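Local coordinates for protein gdp-l-fucose synthetase (Naegleria fowleri, PDB 6AQZ) that binds NADP and probably makes GDP-L-fucose by NADPH-dependent epimerisation and reduction of a GDP-sugar, as an extended short-chain dehydrogenase/reductase, at residues A[130-135]-A[160-165]; A[186-191]-A[258-263]. All blocks are in the same frame, centred on the assembly; numbering follows the deposited sequence.

Both contacts border the nicotinamide half of the bound NADP, and their centres lie about 12 Å apart. Interaction 1 ties the loop after strand 123-127 to helix 156-179, whose Lys162 holds the ribose hydroxyl O3D at 3.0 Å from NZ. Interaction 2 pairs strand 184-194, the next element along the chain, with strand 260-262, and brings Thr191 O to 3.1 Å from the nicotinamide carbon C4N. The two touch directly: Phe133 CZ rests 3.6 Å from Ile189 CD1, and Thr130 CG2 lies 3.9 Å from Met261 SD. The loop of interaction 1 thus packs on the sheet face that carries Ile189 and Met261.

Interaction 1 of 2, residues A[130-135]-A[160-165]; sequences TCVFPD and YAKRML. With NAP (NADP nicotinamide-adenine-dinucleotide phosphate), chain G.
Arg163 and Lys162, neighbours on helix 156-179, send their side chains to different targets. Arg163 starts with CG anti to its carbonyl carbon and then runs extended to NE, which carries the guanidinium edge-on to the loop 130-135. NE and NH2 both grip Val132 O, each at 3.1 Å from that oxygen, which lies in the guanidinium plane. The NE bond comes nearly along the C=O axis, whereas NH2 approaches in the carbonyl plane but further off that axis, at 148°. Arginine suits the place because its long, flat end can hold two carbonyls at once: NH1 turns to Gly149 O, and a buried charge is thereby given partners. The Pro134 ring crosses Arg163 obliquely, its CD 3.5 Å from Arg163 NH2. Lys162 belongs to the Tyr-x-x-x-Lys signature of the short-chain dehydrogenase/reductases, one helical turn after Tyr158 that also hydrogen-bonds NADP. Its chain, bent at chi2 (-57°), rises past the loop so that NZ is hydrogen-bonded to both Cys127 O and ribose O3D of NADP, 3.0 Å from the latter. Only its base meets the loop: Val132 CG1 packs at about a right angle against Lys162 CB, 3.9 Å away, a branched apolar side chain beside the aliphatic part of the lysine.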
loop_
_atom_site.group_PDB
_atom_site.type_symbol
_atom_site.label_atom_id
_atom_site.label_comp_id
_atom_site.label_asym_id
_atom_site.label_seq_id
_atom_site.Cartn_x
_atom_site.Cartn_y
_atom_site.Cartn_z
ATOM N N THR A 130 -16.110 2.934 2.974
ATOM C CA THR A 130 -16.566 1.553 2.849
ATOM C C THR A 130 -16.304 0.955 1.470
ATOM O O THR A 130 -16.511 -0.249 1.295
ATOM C CB THR A 130 -18.057 1.389 3.174
ATOM O OG1 THR A 130 -18.855 2.055 2.193
ATOM C CG2 THR A 130 -18.378 1.918 4.549
ATOM N N CYS A 131 -15.875 1.740 0.487
ATOM C CA CYS A 131 -15.650 1.191 -0.840
ATOM C C CYS A 131 -14.223 0.668 -1.027
ATOM O O CYS A 131 -13.876 0.221 -2.124
ATOM C CB CYS A 131 -16.015 2.228 -1.921
ATOM S SG CYS A 131 -15.025 3.758 -2.007
ATOM N N VAL A 132 -13.413 0.648 0.036
ATOM C CA VAL A 132 -12.060 0.107 -0.023
ATOM C C VAL A 132 -11.946 -1.302 0.579
ATOM O O VAL A 132 -10.846 -1.871 0.617
ATOM C CB VAL A 132 -11.083 1.064 0.682
ATOM C CG1 VAL A 132 -11.369 2.519 0.241
ATOM C CG2 VAL A 132 -11.151 0.902 2.208
ATOM N N PHE A 133 -13.051 -1.897 1.003
ATOM C CA PHE A 133 -13.018 -3.208 1.597
ATOM C C PHE A 133 -12.818 -4.264 0.513
ATOM O O PHE A 133 -13.020 -3.982 -0.669
ATOM C CB PHE A 133 -14.314 -3.458 2.369
ATOM C CG PHE A 133 -14.290 -2.906 3.756
ATOM C CD1 PHE A 133 -14.587 -1.577 3.996
ATOM C CD2 PHE A 133 -13.933 -3.713 4.828
ATOM C CE1 PHE A 133 -14.546 -1.065 5.281
ATOM C CE2 PHE A 133 -13.894 -3.198 6.114
ATOM C CZ PHE A 133 -14.195 -1.876 6.341
ATOM N N PRO A 134 -12.409 -5.488 0.894
ATOM C CA PRO A 134 -12.163 -6.535 -0.108
ATOM C C PRO A 134 -13.375 -6.797 -0.979
ATOM O O PRO A 134 -14.513 -6.756 -0.520
ATOM C CB PRO A 134 -11.804 -7.772 0.735
ATOM C CG PRO A 134 -11.245 -7.222 1.988
ATOM C CD PRO A 134 -11.966 -5.907 2.241
ATOM N N ASP A 135 -13.108 -7.080 -2.250
ATOM C CA ASP A 135 -14.185 -7.374 -3.182
ATOM C C ASP A 135 -14.870 -8.695 -2.850
ATOM O O ASP A 135 -16.100 -8.780 -2.880
ATOM C CB ASP A 135 -13.666 -7.376 -4.618
ATOM C CG ASP A 135 -14.788 -7.452 -5.619
ATOM O OD1 ASP A 135 -15.725 -6.624 -5.503
ATOM O OD2 ASP A 135 -14.743 -8.322 -6.512
ATOM N N TYR A 160 -6.286 1.202 -1.969
ATOM C CA TYR A 160 -5.039 0.816 -1.310
ATOM C C TYR A 160 -4.420 1.978 -0.549
ATOM O O TYR A 160 -3.889 1.784 0.553
ATOM C CB TYR A 160 -4.041 0.245 -2.328
ATOM C CG TYR A 160 -4.204 -1.242 -2.558
ATOM C CD1 TYR A 160 -4.201 -2.142 -1.486
ATOM C CD2 TYR A 160 -4.373 -1.747 -3.838
ATOM C CE1 TYR A 160 -4.347 -3.497 -1.704
ATOM C CE2 TYR A 160 -4.509 -3.093 -4.058
ATOM C CZ TYR A 160 -4.498 -3.965 -2.997
ATOM O OH TYR A 160 -4.660 -5.314 -3.247
ATOM N N ALA A 161 -4.496 3.191 -1.102
ATOM C CA ALA A 161 -4.019 4.360 -0.364
ATOM C C ALA A 161 -4.746 4.510 0.974
ATOM O O ALA A 161 -4.122 4.832 1.997
ATOM C CB ALA A 161 -4.182 5.617 -1.216
ATOM N N LYS A 162 -6.059 4.249 0.997
ATOM C CA LYS A 162 -6.789 4.301 2.265
ATOM C C LYS A 162 -6.328 3.194 3.213
ATOM O O LYS A 162 -6.150 3.426 4.418
ATOM C CB LYS A 162 -8.304 4.216 2.029
ATOM C CG LYS A 162 -8.908 5.431 1.408
ATOM C CD LYS A 162 -8.628 6.667 2.225
ATOM C CE LYS A 162 -9.636 7.832 1.957
ATOM N NZ LYS A 162 -9.137 9.043 2.761
ATOM N N ARG A 163 -6.125 1.987 2.684
ATOM C CA ARG A 163 -5.596 0.896 3.503
ATOM C C ARG A 163 -4.247 1.243 4.125
ATOM O O ARG A 163 -3.998 0.921 5.297
ATOM C CB ARG A 163 -5.478 -0.387 2.674
ATOM C CG ARG A 163 -6.819 -0.859 2.194
ATOM C CD ARG A 163 -6.691 -2.228 1.709
ATOM N NE ARG A 163 -7.948 -2.760 1.220
ATOM C CZ ARG A 163 -8.109 -4.039 0.914
ATOM N NH1 ARG A 163 -7.080 -4.869 1.092
ATOM N NH2 ARG A 163 -9.274 -4.481 0.453
ATOM N N MET A 164 -3.351 1.860 3.346
ATOM C CA MET A 164 -2.033 2.217 3.860
ATOM C C MET A 164 -2.080 3.417 4.813
ATOM O O MET A 164 -1.169 3.573 5.634
ATOM C CB MET A 164 -1.091 2.461 2.677
ATOM C CG MET A 164 -0.834 1.190 1.824
ATOM S SD MET A 164 -0.306 -0.242 2.844
ATOM C CE MET A 164 -1.757 -1.292 2.809
ATOM N N LEU A 165 -3.137 4.237 4.752
ATOM C CA LEU A 165 -3.370 5.253 5.779
ATOM C C LEU A 165 -3.703 4.598 7.118
ATOM O O LEU A 165 -3.190 5.010 8.168
ATOM C CB LEU A 165 -4.479 6.220 5.324
ATOM C CG LEU A 165 -5.219 7.189 6.274
ATOM C CD1 LEU A 165 -4.252 8.118 6.993
ATOM C CD2 LEU A 165 -6.248 8.050 5.477
HETATM P PA NAP G . -14.689 16.683 -0.502
HETATM O O1A NAP G . -14.310 16.383 -1.921
HETATM O O2A NAP G . -16.053 17.214 -0.148
HETATM O O5B NAP G . -13.595 17.701 0.202
HETATM C C5B NAP G . -12.378 17.040 0.222
HETATM C C4B NAP G . -11.382 17.979 0.956
HETATM O O4B NAP G . -10.008 17.610 0.670
HETATM C C3B NAP G . -11.599 19.495 0.558
HETATM O O3B NAP G . -11.398 20.315 1.677
HETATM C C2B NAP G . -10.397 19.745 -0.364
HETATM O O2B NAP G . -9.905 20.984 -0.297
HETATM C C1B NAP G . -9.343 18.838 0.403
HETATM N N9A NAP G . -8.160 18.576 -0.409
HETATM C C8A NAP G . -8.074 17.786 -1.537
HETATM N N7A NAP G . -6.828 17.740 -2.061
HETATM C C5A NAP G . -6.081 18.558 -1.228
HETATM C C6A NAP G . -4.735 18.912 -1.255
HETATM N N6A NAP G . -3.895 18.405 -2.246
HETATM N N1A NAP G . -4.205 19.722 -0.306
HETATM C C2A NAP G . -5.098 20.155 0.632
HETATM N N3A NAP G . -6.418 19.911 0.779
HETATM C C4A NAP G . -6.890 19.084 -0.183
HETATM O O3 NAP G . -14.440 15.173 0.164
HETATM P PN NAP G . -15.428 14.833 1.365
HETATM O O1N NAP G . -15.420 15.835 2.456
HETATM O O2N NAP G . -16.683 14.117 0.921
HETATM O O5D NAP G . -14.631 13.486 2.148
HETATM C C5D NAP G . -13.564 13.869 2.921
HETATM C C4D NAP G . -13.101 12.580 3.562
HETATM O O4D NAP G . -14.262 11.758 3.777
HETATM C C3D NAP G . -12.188 11.800 2.500
HETATM O O3D NAP G . -11.103 11.237 3.152
HETATM C C2D NAP G . -13.149 10.729 1.937
HETATM O O2D NAP G . -12.544 9.534 1.630
HETATM C C1D NAP G . -14.060 10.485 3.175
HETATM N N1N NAP G . -15.341 9.847 2.756
HETATM C C2N NAP G . -16.343 10.554 2.086
HETATM C C3N NAP G . -17.498 9.915 1.685
HETATM C C7N NAP G . -18.556 10.685 0.956
HETATM O O7N NAP G . -19.576 10.150 0.488
HETATM N N7N NAP G . -18.396 12.064 0.780
HETATM C C4N NAP G . -17.736 8.473 1.929
HETATM C C5N NAP G . -16.605 7.798 2.636
HETATM C C6N NAP G . -15.510 8.462 3.012
HETATM P P2B NAP G . -10.619 22.228 -1.473
HETATM O O1X NAP G . -12.003 22.331 -0.910
HETATM O O2X NAP G . -9.674 23.402 -1.206
HETATM O O3X NAP G . -10.452 21.487 -2.767
#

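Interaction 2 of 2, residues A[186-191]-A[258-263]. With NAP (NADP nicotinamide-adenine-dinucleotide phosphate), chain G.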
loop_
_atom_site.group_PDB
_atom_site.type_symbol
_atom_site.label_atom_id
_atom_site.label_comp_id
_atom_site.label_asym_id
_atom_site.label_seq_id
_atom_site.Cartn_x
_atom_site.Cartn_y
_atom_site.Cartn_z
ATOM N N THR A 186 -6.135 6.874 15.010
ATOM C CA THR A 186 -7.223 5.963 14.685
ATOM C C THR A 186 -7.957 6.524 13.463
ATOM O O THR A 186 -7.493 7.466 12.815
ATOM C CB THR A 186 -8.125 5.737 15.897
ATOM O OG1 THR A 186 -9.102 4.748 15.568
ATOM C CG2 THR A 186 -8.813 7.029 16.320
ATOM N N SER A 187 -9.088 5.915 13.108
ATOM C CA SER A 187 -9.758 6.306 11.885
ATOM C C SER A 187 -11.221 5.925 11.967
ATOM O O SER A 187 -11.611 5.071 12.757
ATOM C CB SER A 187 -9.127 5.634 10.674
ATOM O OG SER A 187 -9.403 4.260 10.769
ATOM N N VAL A 188 -12.011 6.546 11.104
ATOM C CA VAL A 188 -13.427 6.251 10.962
ATOM C C VAL A 188 -13.681 5.827 9.534
ATOM O O VAL A 188 -12.947 6.207 8.614
ATOM C CB VAL A 188 -14.338 7.459 11.308
ATOM C CG1 VAL A 188 -14.117 7.909 12.708
ATOM C CG2 VAL A 188 -14.120 8.605 10.297
ATOM N N ILE A 189 -14.736 5.053 9.342
ATOM C CA ILE A 189 -15.092 4.603 8.001
ATOM C C ILE A 189 -16.521 5.050 7.737
ATOM O O ILE A 189 -17.471 4.320 8.066
ATOM C CB ILE A 189 -14.975 3.083 7.849
ATOM C CG1 ILE A 189 -13.695 2.547 8.491
ATOM C CG2 ILE A 189 -15.036 2.710 6.388
ATOM C CD1 ILE A 189 -13.542 1.095 8.245
ATOM N N PRO A 190 -16.731 6.238 7.191
ATOM C CA PRO A 190 -18.095 6.670 6.899
ATOM C C PRO A 190 -18.608 5.968 5.654
ATOM O O PRO A 190 -17.849 5.544 4.782
ATOM C CB PRO A 190 -17.967 8.186 6.706
ATOM C CG PRO A 190 -16.551 8.397 6.300
ATOM C CD PRO A 190 -15.735 7.290 6.918
ATOM N N THR A 191 -19.909 5.787 5.627
ATOM C CA THR A 191 -20.625 5.267 4.476
ATOM C C THR A 191 -20.932 6.433 3.525
ATOM O O THR A 191 -20.232 7.451 3.532
ATOM C CB THR A 191 -21.897 4.559 4.953
ATOM O OG1 THR A 191 -22.368 3.672 3.939
ATOM C CG2 THR A 191 -23.012 5.593 5.352
ATOM N N GLU A 258 -8.324 0.512 15.978
ATOM C CA GLU A 258 -9.135 -0.108 14.930
ATOM C C GLU A 258 -10.101 0.922 14.354
ATOM O O GLU A 258 -10.708 1.686 15.113
ATOM C CB GLU A 258 -9.952 -1.274 15.487
ATOM C CG GLU A 258 -9.135 -2.308 16.214
ATOM C CD GLU A 258 -8.133 -2.998 15.308
ATOM O OE1 GLU A 258 -8.437 -3.185 14.099
ATOM O OE2 GLU A 258 -7.031 -3.328 15.809
ATOM N N PRO A 259 -10.288 0.958 13.032
ATOM C CA PRO A 259 -11.277 1.894 12.468
ATOM C C PRO A 259 -12.657 1.554 12.988
ATOM O O PRO A 259 -12.946 0.408 13.316
ATOM C CB PRO A 259 -11.176 1.670 10.957
ATOM C CG PRO A 259 -10.509 0.327 10.790
ATOM C CD PRO A 259 -9.633 0.131 11.998
ATOM N N ILE A 260 -13.501 2.572 13.115
ATOM C CA ILE A 260 -14.891 2.382 13.524
ATOM C C ILE A 260 -15.771 2.884 12.394
ATOM O O ILE A 260 -15.584 4.002 11.905
ATOM C CB ILE A 260 -15.212 3.095 14.852
ATOM C CG1 ILE A 260 -16.674 2.891 15.225
ATOM C CG2 ILE A 260 -14.900 4.592 14.806
ATOM C CD1 ILE A 260 -17.026 3.455 16.618
ATOM N N MET A 261 -16.711 2.053 11.962
ATOM C CA MET A 261 -17.597 2.478 10.897
ATOM C C MET A 261 -18.639 3.488 11.348
ATOM O O MET A 261 -19.196 3.398 12.443
ATOM C CB MET A 261 -18.251 1.285 10.257
ATOM C CG MET A 261 -17.189 0.766 9.381
ATOM S SD MET A 261 -17.853 0.077 7.930
ATOM C CE MET A 261 -17.893 -1.607 8.572
ATOM N N LEU A 262 -18.878 4.465 10.484
ATOM C CA LEU A 262 -19.937 5.452 10.675
ATOM C C LEU A 262 -20.975 5.193 9.593
ATOM O O LEU A 262 -20.774 5.559 8.432
ATOM C CB LEU A 262 -19.373 6.860 10.580
ATOM C CG LEU A 262 -18.137 7.236 11.412
ATOM C CD1 LEU A 262 -17.849 8.751 11.302
ATOM C CD2 LEU A 262 -18.280 6.805 12.855
ATOM N N CYS A 263 -22.082 4.562 9.967
ATOM C CA CYS A 263 -23.142 4.287 9.008
ATOM C C CYS A 263 -24.444 4.097 9.770
ATOM O O CYS A 263 -24.507 4.234 10.993
ATOM C CB CYS A 263 -22.841 3.066 8.144
ATOM S SG CYS A 263 -22.844 1.530 9.051
HETATM P PA NAP G . -14.689 16.683 -0.502
HETATM O O1A NAP G . -14.310 16.383 -1.921
HETATM O O2A NAP G . -16.053 17.214 -0.148
HETATM O O5B NAP G . -13.595 17.701 0.202
HETATM C C5B NAP G . -12.378 17.040 0.222
HETATM C C4B NAP G . -11.382 17.979 0.956
HETATM O O4B NAP G . -10.008 17.610 0.670
HETATM C C3B NAP G . -11.599 19.495 0.558
HETATM O O3B NAP G . -11.398 20.315 1.677
HETATM C C2B NAP G . -10.397 19.745 -0.364
HETATM O O2B NAP G . -9.905 20.984 -0.297
HETATM C C1B NAP G . -9.343 18.838 0.403
HETATM N N9A NAP G . -8.160 18.576 -0.409
HETATM C C8A NAP G . -8.074 17.786 -1.537
HETATM N N7A NAP G . -6.828 17.740 -2.061
HETATM C C5A NAP G . -6.081 18.558 -1.228
HETATM C C6A NAP G . -4.735 18.912 -1.255
HETATM N N6A NAP G . -3.895 18.405 -2.246
HETATM N N1A NAP G . -4.205 19.722 -0.306
HETATM C C2A NAP G . -5.098 20.155 0.632
HETATM N N3A NAP G . -6.418 19.911 0.779
HETATM C C4A NAP G . -6.890 19.084 -0.183
HETATM O O3 NAP G . -14.440 15.173 0.164
HETATM P PN NAP G . -15.428 14.833 1.365
HETATM O O1N NAP G . -15.420 15.835 2.456
HETATM O O2N NAP G . -16.683 14.117 0.921
HETATM O O5D NAP G . -14.631 13.486 2.148
HETATM C C5D NAP G . -13.564 13.869 2.921
HETATM C C4D NAP G . -13.101 12.580 3.562
HETATM O O4D NAP G . -14.262 11.758 3.777
HETATM C C3D NAP G . -12.188 11.800 2.500
HETATM O O3D NAP G . -11.103 11.237 3.152
HETATM C C2D NAP G . -13.149 10.729 1.937
HETATM O O2D NAP G . -12.544 9.534 1.630
HETATM C C1D NAP G . -14.060 10.485 3.175
HETATM N N1N NAP G . -15.341 9.847 2.756
HETATM C C2N NAP G . -16.343 10.554 2.086
HETATM C C3N NAP G . -17.498 9.915 1.685
HETATM C C7N NAP G . -18.556 10.685 0.956
HETATM O O7N NAP G . -19.576 10.150 0.488
HETATM N N7N NAP G . -18.396 12.064 0.780
HETATM C C4N NAP G . -17.736 8.473 1.929
HETATM C C5N NAP G . -16.605 7.798 2.636
HETATM C C6N NAP G . -15.510 8.462 3.012
HETATM P P2B NAP G . -10.619 22.228 -1.473
HETATM O O1X NAP G . -12.003 22.331 -0.910
HETATM O O2X NAP G . -9.674 23.402 -1.206
HETATM O O3X NAP G . -10.452 21.487 -2.767
#
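Nearest the cofactor, Thr191 O stands 3.1 Å from the nicotinamide carbon C4N of NADP, and Pro190 lays its ring atom CG 3.4 Å from C6N. C4N is the carbon that exchanges hydride in NADP enzymes, so Pro190 and Thr191 line the redox end of the pocket. Four backbone bonds to 258-263 hold this part of the chain, in the alternating pattern of parallel strands. Thr191 N gives to Leu262 O nearly along the C=O axis, while Leu262 N meets Ile189 O at 2.8 Å from above the carbonyl plane. Ile189 N to Ile260 O and Ile260 N to Ser187 O continue the pairing. Pro190 costs this pairing nothing, since the bonds to 258-263 use the N-H groups of Ile189 and Thr191. On one face Ile189 lies alongside Pro259, CG1 to CB 3.6 Å, and its CB meets Met261 CG, also at 3.6 Å. On the other, Leu262 CD1 packs 3.7 Å from Val188 CB, the two branched side chains crossing obliquely. Helix 240-253 covers this second face, which carries Val188, Ile260 and Leu262, through Thr250, Leu247 and Met246; strands 123-127, 234-239 and 260-262 all pair in parallel with 184-194 in the Rossmann-type sheet.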